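Local structure of exopolygalacturonate lyase (Vibrio vulnificus, 5A29) at residues Ile224-Ala236 and Pro281-Trp293. The protein probably cleaves polygalacturonate, the backbone of pectin, by metal-assisted beta-elimination. Sequence-based numbering, arbitrary orientation.
Sequences IMPETKGLTFINA and PVYQFTSPKKREW. With SRT (S,R meso-tartaric acid), chain D; SRT (S,R meso-tartaric acid), chain Q; EDO (1,2-ethanediol), chain E.
Met225 sends an extended side chain along the 281-293 backbone: its SD rests 3.1 Å from Gln284 O, and its CE meets Val282 CG1 tip to tip. CG lies anti to the carbonyl carbon of Met225 itself, which carries the thioether to the Gln284 carbonyl. One water accepts from Met225 N and donates to Ser287 OG, whose hydroxyl also bonds Asp307. The backbones then pair in parallel. Ser287 N donates to Pro226 O (2.9 Å), Thr228 N to Ser287 O, and Lys289 N to Thr228 O; each N-H...O angle is 161°, as in a short parallel pairing. Glu227 CA adds a C-H...O contact to Ser287 O. Beside this pairing, the side chains of Glu227 and Lys289 cross at about a right angle, and a second water links Glu227 OE1 to Lys290 N.

Thr228 OG1 accepts from Gly230 N, forming an ST turn, and shares a water with Thr286 OG1. Gly230 CA packs 3.5 Å from Pro288 N. Thr232 OG1 donates to Thr286 OG1 (2.8 Å) and accepts a longer bond from Phe285 N (3.3 Å). Its CB sits over one face of the Phe285 ring, 3.8 Å from the centroid and 18° off the normal, a CH-pi contact. The Phe233 ring and the Gln284 amide run side by side with planes 88° apart, OE1 meeting the ring edge. Ile234 N donates to Tyr283 O, and its CG2 packs 3.6 Å from Tyr283 CD1.

The whole is a two-stranded parallel sheet continued by loops towards helix 234-250, where Phe233 takes the N-cap position; Phe233 and Ile234 line separate tartrate-binding pockets.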
# COMPACT_ATOMS: atom_id res chain seq x y z
N ILE A 224 -8.21 -25.32 7.70
CA ILE A 224 -7.82 -25.79 6.38
C ILE A 224 -8.66 -25.08 5.32
O ILE A 224 -9.85 -24.94 5.46
CB ILE A 224 -8.03 -27.34 6.23
CG1 ILE A 224 -7.37 -28.09 7.38
CG2 ILE A 224 -7.69 -27.80 4.81
CD1 ILE A 224 -5.89 -28.15 7.28
N MET A 225 -8.05 -24.62 4.24
CA MET A 225 -8.81 -23.88 3.22
C MET A 225 -8.84 -24.71 1.96
O MET A 225 -8.00 -25.65 1.80
CB MET A 225 -8.09 -22.54 2.94
CG MET A 225 -8.10 -21.70 4.22
SD MET A 225 -7.41 -20.05 3.93
CE MET A 225 -7.31 -19.56 5.65
N PRO A 226 -9.74 -24.37 1.03
CA PRO A 226 -9.81 -25.05 -0.29
C PRO A 226 -8.47 -25.02 -1.01
O PRO A 226 -7.76 -24.01 -0.95
CB PRO A 226 -10.81 -24.18 -1.09
CG PRO A 226 -11.56 -23.37 -0.07
CD PRO A 226 -10.64 -23.18 1.13
N GLU A 227 -8.09 -26.11 -1.70
CA GLU A 227 -6.89 -26.13 -2.52
C GLU A 227 -7.18 -25.78 -3.93
O GLU A 227 -8.02 -26.42 -4.56
CB GLU A 227 -6.19 -27.49 -2.47
CG GLU A 227 -5.74 -27.80 -1.05
CD GLU A 227 -5.20 -29.22 -0.93
OE1 GLU A 227 -5.01 -29.90 -1.97
OE2 GLU A 227 -4.98 -29.66 0.22
N THR A 228 -6.48 -24.79 -4.47
CA THR A 228 -6.63 -24.38 -5.85
C THR A 228 -5.19 -24.10 -6.25
O THR A 228 -4.30 -24.88 -5.89
CB THR A 228 -7.48 -23.11 -5.97
OG1 THR A 228 -6.81 -22.05 -5.23
CG2 THR A 228 -8.88 -23.34 -5.36
N LYS A 229 -4.93 -23.08 -7.07
CA LYS A 229 -3.52 -22.64 -7.19
C LYS A 229 -3.03 -21.85 -5.95
O LYS A 229 -1.85 -21.52 -5.86
CB LYS A 229 -3.29 -21.82 -8.42
CG LYS A 229 -3.22 -22.63 -9.71
CD LYS A 229 -3.28 -21.74 -10.94
CE LYS A 229 -1.87 -21.29 -11.31
NZ LYS A 229 -1.75 -20.31 -12.43
N GLY A 230 -3.97 -21.46 -5.09
CA GLY A 230 -3.67 -20.77 -3.83
C GLY A 230 -3.27 -19.29 -4.08
O GLY A 230 -2.60 -18.70 -3.24
N LEU A 231 -3.63 -18.72 -5.23
CA LEU A 231 -3.16 -17.36 -5.57
C LEU A 231 -4.18 -16.29 -5.11
O LEU A 231 -4.77 -15.61 -5.93
CB LEU A 231 -2.85 -17.25 -7.05
CG LEU A 231 -1.82 -18.30 -7.55
CD1 LEU A 231 -1.62 -18.24 -9.08
CD2 LEU A 231 -0.48 -18.07 -6.80
N THR A 232 -4.45 -16.24 -3.83
CA THR A 232 -5.51 -15.37 -3.35
C THR A 232 -4.96 -14.46 -2.22
O THR A 232 -5.69 -14.01 -1.36
CB THR A 232 -6.73 -16.19 -2.82
OG1 THR A 232 -6.25 -17.17 -1.89
CG2 THR A 232 -7.38 -16.98 -4.01
N PHE A 233 -3.67 -14.14 -2.31
CA PHE A 233 -3.05 -13.30 -1.27
C PHE A 233 -3.80 -11.93 -1.25
O PHE A 233 -4.06 -11.39 -2.30
CB PHE A 233 -1.61 -12.95 -1.76
CG PHE A 233 -0.85 -14.14 -2.28
CD1 PHE A 233 -0.56 -15.22 -1.43
CD2 PHE A 233 -0.57 -14.27 -3.62
CE1 PHE A 233 0.07 -16.38 -1.92
CE2 PHE A 233 0.07 -15.41 -4.13
CZ PHE A 233 0.42 -16.45 -3.27
N ILE A 234 -3.98 -11.37 -0.06
CA ILE A 234 -4.67 -10.08 0.10
C ILE A 234 -3.84 -8.95 -0.52
O ILE A 234 -4.41 -7.93 -0.91
CB ILE A 234 -5.06 -9.86 1.57
CG1 ILE A 234 -5.99 -8.62 1.75
CG2 ILE A 234 -3.79 -9.58 2.48
CD1 ILE A 234 -7.34 -8.65 1.06
N ASN A 235 -2.52 -9.15 -0.72
CA ASN A 235 -1.73 -8.09 -1.40
C ASN A 235 -1.82 -8.20 -2.91
O ASN A 235 -1.12 -7.47 -3.60
CB ASN A 235 -0.27 -8.01 -0.88
CG ASN A 235 0.60 -9.19 -1.37
OD1 ASN A 235 0.09 -10.13 -2.04
ND2 ASN A 235 1.91 -9.10 -1.12
N ALA A 236 -2.75 -9.03 -3.43
CA ALA A 236 -3.21 -9.00 -4.83
C ALA A 236 -4.69 -8.63 -4.81
O ALA A 236 -5.16 -7.90 -5.66
CB ALA A 236 -3.09 -10.41 -5.46
N PRO A 281 -8.60 -12.31 11.25
CA PRO A 281 -8.56 -12.28 9.80
C PRO A 281 -7.38 -13.13 9.22
O PRO A 281 -6.43 -13.51 9.95
CB PRO A 281 -8.35 -10.80 9.49
CG PRO A 281 -7.45 -10.34 10.64
CD PRO A 281 -8.01 -11.08 11.86
N VAL A 282 -7.53 -13.48 7.95
CA VAL A 282 -6.53 -14.30 7.24
C VAL A 282 -5.92 -13.61 6.04
O VAL A 282 -6.44 -12.58 5.49
CB VAL A 282 -7.14 -15.67 6.77
CG1 VAL A 282 -7.41 -16.50 8.03
CG2 VAL A 282 -8.43 -15.38 5.97
N TYR A 283 -4.79 -14.17 5.59
CA TYR A 283 -4.01 -13.48 4.55
C TYR A 283 -4.52 -13.89 3.16
O TYR A 283 -4.29 -13.21 2.18
CB TYR A 283 -2.53 -13.84 4.73
CG TYR A 283 -1.60 -13.18 3.73
CD1 TYR A 283 -1.33 -11.80 3.86
CD2 TYR A 283 -1.00 -13.90 2.68
CE1 TYR A 283 -0.46 -11.19 3.00
CE2 TYR A 283 -0.13 -13.29 1.79
CZ TYR A 283 0.09 -11.91 1.94
OH TYR A 283 0.96 -11.26 1.15
N GLN A 284 -5.14 -15.08 3.07
CA GLN A 284 -5.68 -15.54 1.77
C GLN A 284 -6.78 -16.58 2.11
O GLN A 284 -6.86 -17.05 3.28
CB GLN A 284 -4.60 -16.18 0.87
CG GLN A 284 -3.96 -17.45 1.46
CD GLN A 284 -2.59 -17.66 0.84
OE1 GLN A 284 -1.62 -16.96 1.21
NE2 GLN A 284 -2.47 -18.59 -0.08
N PHE A 285 -7.55 -16.96 1.11
CA PHE A 285 -8.74 -17.83 1.39
C PHE A 285 -8.61 -19.18 0.69
O PHE A 285 -9.54 -20.00 0.81
CB PHE A 285 -10.10 -17.17 1.05
CG PHE A 285 -10.21 -16.63 -0.35
CD1 PHE A 285 -9.84 -15.33 -0.66
CD2 PHE A 285 -10.74 -17.42 -1.39
CE1 PHE A 285 -9.97 -14.81 -1.95
CE2 PHE A 285 -10.89 -16.91 -2.67
CZ PHE A 285 -10.53 -15.60 -2.98
N THR A 286 -7.49 -19.42 0.02
CA THR A 286 -7.23 -20.76 -0.58
C THR A 286 -5.75 -21.11 -0.38
O THR A 286 -4.96 -20.19 -0.20
CB THR A 286 -7.54 -20.81 -2.07
OG1 THR A 286 -6.80 -19.81 -2.79
CG2 THR A 286 -9.06 -20.64 -2.37
N SER A 287 -5.39 -22.40 -0.44
CA SER A 287 -3.99 -22.86 -0.46
C SER A 287 -3.71 -23.48 -1.79
O SER A 287 -4.63 -23.93 -2.53
CB SER A 287 -3.73 -24.00 0.56
OG SER A 287 -3.79 -23.56 1.90
N PRO A 288 -2.42 -23.52 -2.14
CA PRO A 288 -1.97 -24.17 -3.35
C PRO A 288 -2.01 -25.68 -3.20
O PRO A 288 -1.58 -26.25 -2.18
CB PRO A 288 -0.51 -23.73 -3.46
CG PRO A 288 -0.08 -23.43 -2.09
CD PRO A 288 -1.32 -22.98 -1.31
N LYS A 289 -2.54 -26.32 -4.22
CA LYS A 289 -2.46 -27.79 -4.30
C LYS A 289 -1.02 -28.27 -4.46
O LYS A 289 -0.22 -27.66 -5.19
CB LYS A 289 -3.19 -28.20 -5.59
CG LYS A 289 -3.69 -29.62 -5.59
CD LYS A 289 -4.56 -29.86 -6.84
CE LYS A 289 -4.64 -31.36 -7.18
NZ LYS A 289 -5.17 -32.15 -6.03
N LYS A 290 -0.73 -29.45 -3.91
CA LYS A 290 0.55 -30.17 -4.23
C LYS A 290 0.41 -30.85 -5.58
O LYS A 290 -0.27 -31.90 -5.72
CB LYS A 290 0.77 -31.19 -3.08
CG LYS A 290 2.01 -32.07 -3.20
CD LYS A 290 1.82 -33.22 -2.19
CE LYS A 290 3.06 -34.11 -2.05
NZ LYS A 290 2.73 -35.20 -1.01
N ARG A 291 0.99 -30.24 -6.60
CA ARG A 291 0.63 -30.53 -7.96
C ARG A 291 1.85 -31.19 -8.60
O ARG A 291 1.70 -31.92 -9.60
CB ARG A 291 0.43 -29.14 -8.59
CG ARG A 291 -0.33 -28.98 -9.83
CD ARG A 291 -0.23 -27.49 -10.15
NE ARG A 291 -1.13 -26.77 -9.25
CZ ARG A 291 -2.45 -26.79 -9.39
NH1 ARG A 291 -2.99 -27.49 -10.40
NH2 ARG A 291 -3.24 -26.15 -8.53
N GLU A 292 3.05 -30.92 -8.11
CA GLU A 292 4.30 -31.55 -8.66
C GLU A 292 5.16 -32.01 -7.50
O GLU A 292 4.97 -31.59 -6.37
CB GLU A 292 5.18 -30.60 -9.53
CG GLU A 292 4.47 -30.12 -10.80
CD GLU A 292 5.34 -29.35 -11.79
OE1 GLU A 292 6.57 -29.28 -11.63
OE2 GLU A 292 4.78 -28.82 -12.79
N TRP A 293 6.14 -32.86 -7.80
CA TRP A 293 6.99 -33.42 -6.76
C TRP A 293 8.22 -33.99 -7.46
O TRP A 293 8.07 -34.49 -8.55
CB TRP A 293 6.28 -34.54 -5.99
CG TRP A 293 6.88 -34.73 -4.64
CD1 TRP A 293 7.71 -35.73 -4.24
CD2 TRP A 293 6.74 -33.83 -3.51
NE1 TRP A 293 8.08 -35.52 -2.91
CE2 TRP A 293 7.53 -34.36 -2.46
CE3 TRP A 293 6.07 -32.61 -3.32
CZ2 TRP A 293 7.63 -33.72 -1.18
CZ3 TRP A 293 6.16 -31.97 -2.06
CH2 TRP A 293 6.94 -32.55 -0.99
O1 SRT D . -7.27 -9.82 4.51
O11 SRT D . -8.52 -10.93 5.89
C1 SRT D . -8.27 -9.90 5.26
C2 SRT D . -9.20 -8.71 5.20
O2 SRT D . -10.29 -9.25 4.55
C3 SRT D . -9.73 -7.98 6.46
O3 SRT D . -9.43 -8.64 7.67
C4 SRT D . -9.32 -6.53 6.66
O4 SRT D . -10.28 -5.83 7.10
O41 SRT D . -8.15 -6.11 6.36
O1 SRT Q . 3.15 -19.50 -6.61
O11 SRT Q . 5.30 -19.93 -6.11
C1 SRT Q . 4.31 -19.18 -6.18
C2 SRT Q . 4.67 -17.80 -5.71
O2 SRT Q . 5.63 -17.18 -6.56
C3 SRT Q . 3.64 -16.88 -5.12
O3 SRT Q . 4.07 -17.26 -3.82
C4 SRT Q . 4.03 -15.40 -5.31
O4 SRT Q . 4.64 -14.86 -4.35
O41 SRT Q . 3.73 -14.81 -6.41
C1 EDO E . -3.60 -8.25 -8.87
O1 EDO E . -3.64 -7.13 -7.95
C2 EDO E . -2.14 -8.67 -8.85
O2 EDO E . -1.34 -7.63 -9.52
O HOH W 1 -5.55 -25.29 3.19
O HOH W 2 -2.53 -30.96 -2.49
O HOH W 3 -7.91 -19.67 -5.37
O HOH W 4 1.97 -12.71 -0.82